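Local coordinates for 6-carboxyhexanoate--CoA ligase (Aquifex aeolicus, PDB 5TVA), which belongs to the 6-carboxyhexanoate--CoA ligase (BioW) family, with adenosine monophosphate and coenzyme A bound in its pockets, at residues 146-151 and 156-161. Numbering follows the deposited sequence.
Sequences KVTEKL and YTLRTV
Val161 meets both Thr148 and Leu151, and its two methyls divide the work. From CB, which faces helix 144-153, CG1 extends anti to the backbone N (chi1 174°) and comes within 3.7 Å of Thr148 OG1; the two side chains cross at about a right angle. The other branch, CG2, reaches Leu151 instead, 3.9 Å from Leu151 CB and 4.0 Å from Leu151 CD1. Thr148 is split in a similar way: its methyl CG2 abuts Leu158 CD2 at 3.6 Å, while its hydroxyl OG1, besides touching Val161, hydrogen-bonds to Arg144 O one turn back in its own helix. The two segments lie on consecutive helices, 144-153 and 158-173, joined by a short connection that brings the start of the second helix against the first. Closing that turn, Tyr156 N donates to Leu151 O at 3.0 Å. The N-H...O angle is 150°, and the donor is tilted 26° from the carbonyl plane. The same oxygen sits 3.5 Å from Tyr156 CB and approaches the ring obliquely, nearest at CD2. Thr157, directly before helix 158-173, is its N-cap, and its OG1 accepts the capping bond from Thr160 N at 3.3 Å. In the helix's first turn, Arg159 belongs to the adenosine monophosphate pocket, its NH2 making a long, weak ion pair with the nucleotide's O3P.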
# COMPACT_ATOMS: atom_id res chain seq x y z
N LYS A 146 -9.25 17.55 -4.37
CA LYS A 146 -10.65 17.17 -4.48
C LYS A 146 -10.92 15.84 -3.78
O LYS A 146 -11.87 15.70 -3.01
CB LYS A 146 -11.06 17.10 -5.95
CG LYS A 146 -12.52 16.75 -6.16
CD LYS A 146 -12.86 16.81 -7.63
CE LYS A 146 -14.34 16.51 -7.87
NZ LYS A 146 -14.62 16.30 -9.33
N VAL A 147 -10.07 14.84 -4.05
CA VAL A 147 -10.28 13.50 -3.51
C VAL A 147 -10.18 13.50 -1.99
O VAL A 147 -10.98 12.88 -1.29
CB VAL A 147 -9.29 12.50 -4.15
CG1 VAL A 147 -9.38 11.14 -3.48
CG2 VAL A 147 -9.56 12.35 -5.65
N THR A 148 -9.17 14.19 -1.46
CA THR A 148 -9.01 14.26 -0.01
C THR A 148 -10.23 14.89 0.66
O THR A 148 -10.71 14.39 1.68
CB THR A 148 -7.75 15.04 0.33
OG1 THR A 148 -6.63 14.34 -0.20
CG2 THR A 148 -7.58 15.19 1.85
N GLU A 149 -10.76 15.99 0.11
CA GLU A 149 -11.89 16.61 0.80
C GLU A 149 -13.11 15.70 0.75
O GLU A 149 -13.79 15.51 1.77
CB GLU A 149 -12.22 18.00 0.20
CG GLU A 149 -13.30 18.78 1.06
CD GLU A 149 -13.58 20.22 0.56
OE1 GLU A 149 -12.69 21.10 0.65
OE2 GLU A 149 -14.68 20.46 0.03
N LYS A 150 -13.37 15.10 -0.41
CA LYS A 150 -14.51 14.21 -0.55
C LYS A 150 -14.41 13.05 0.42
O LYS A 150 -15.35 12.79 1.19
CB LYS A 150 -14.62 13.71 -1.99
CG LYS A 150 -15.83 12.82 -2.25
CD LYS A 150 -16.31 13.00 -3.69
CE LYS A 150 -17.72 12.45 -3.89
NZ LYS A 150 -17.80 10.97 -3.74
N LEU A 151 -13.29 12.33 0.42
CA LEU A 151 -13.21 11.16 1.28
C LEU A 151 -13.24 11.53 2.75
O LEU A 151 -13.80 10.78 3.56
CB LEU A 151 -11.97 10.33 0.96
CG LEU A 151 -11.97 9.85 -0.50
CD1 LEU A 151 -10.74 9.02 -0.80
CD2 LEU A 151 -13.25 9.08 -0.80
N TYR A 156 -13.70 8.92 5.87
CA TYR A 156 -12.43 8.23 5.77
C TYR A 156 -11.27 9.14 6.21
O TYR A 156 -11.32 10.36 6.05
CB TYR A 156 -12.23 7.72 4.34
CG TYR A 156 -13.36 6.80 3.91
CD1 TYR A 156 -13.51 5.56 4.50
CD2 TYR A 156 -14.27 7.18 2.93
CE1 TYR A 156 -14.54 4.70 4.11
CE2 TYR A 156 -15.31 6.33 2.54
CZ TYR A 156 -15.43 5.09 3.14
OH TYR A 156 -16.43 4.22 2.76
N THR A 157 -10.25 8.52 6.80
CA THR A 157 -9.06 9.22 7.28
C THR A 157 -8.04 9.47 6.15
O THR A 157 -8.14 8.93 5.04
CB THR A 157 -8.40 8.42 8.39
OG1 THR A 157 -7.81 7.26 7.81
CG2 THR A 157 -9.47 7.99 9.42
N LEU A 158 -7.04 10.30 6.46
CA LEU A 158 -5.97 10.56 5.50
C LEU A 158 -5.17 9.30 5.18
O LEU A 158 -4.66 9.15 4.06
CB LEU A 158 -5.04 11.67 6.01
CG LEU A 158 -5.60 13.10 6.02
CD1 LEU A 158 -4.57 14.11 6.50
CD2 LEU A 158 -6.12 13.47 4.64
N ARG A 159 -5.05 8.37 6.13
CA ARG A 159 -4.40 7.10 5.82
C ARG A 159 -5.22 6.32 4.80
O ARG A 159 -4.66 5.68 3.89
CB ARG A 159 -4.18 6.28 7.08
CG ARG A 159 -3.37 7.04 8.09
CD ARG A 159 -2.69 6.13 9.07
NE ARG A 159 -1.59 5.41 8.44
CZ ARG A 159 -0.42 5.19 9.03
NH1 ARG A 159 -0.20 5.66 10.25
NH2 ARG A 159 0.53 4.51 8.38
N THR A 160 -6.55 6.38 4.91
CA THR A 160 -7.39 5.76 3.90
C THR A 160 -7.15 6.38 2.53
O THR A 160 -7.00 5.67 1.53
CB THR A 160 -8.86 5.87 4.30
OG1 THR A 160 -9.03 5.19 5.54
CG2 THR A 160 -9.74 5.21 3.25
N VAL A 161 -7.11 7.71 2.48
CA VAL A 161 -6.86 8.39 1.21
C VAL A 161 -5.59 7.86 0.56
O VAL A 161 -5.57 7.55 -0.64
CB VAL A 161 -6.81 9.91 1.42
CG1 VAL A 161 -6.42 10.63 0.14
CG2 VAL A 161 -8.18 10.42 1.94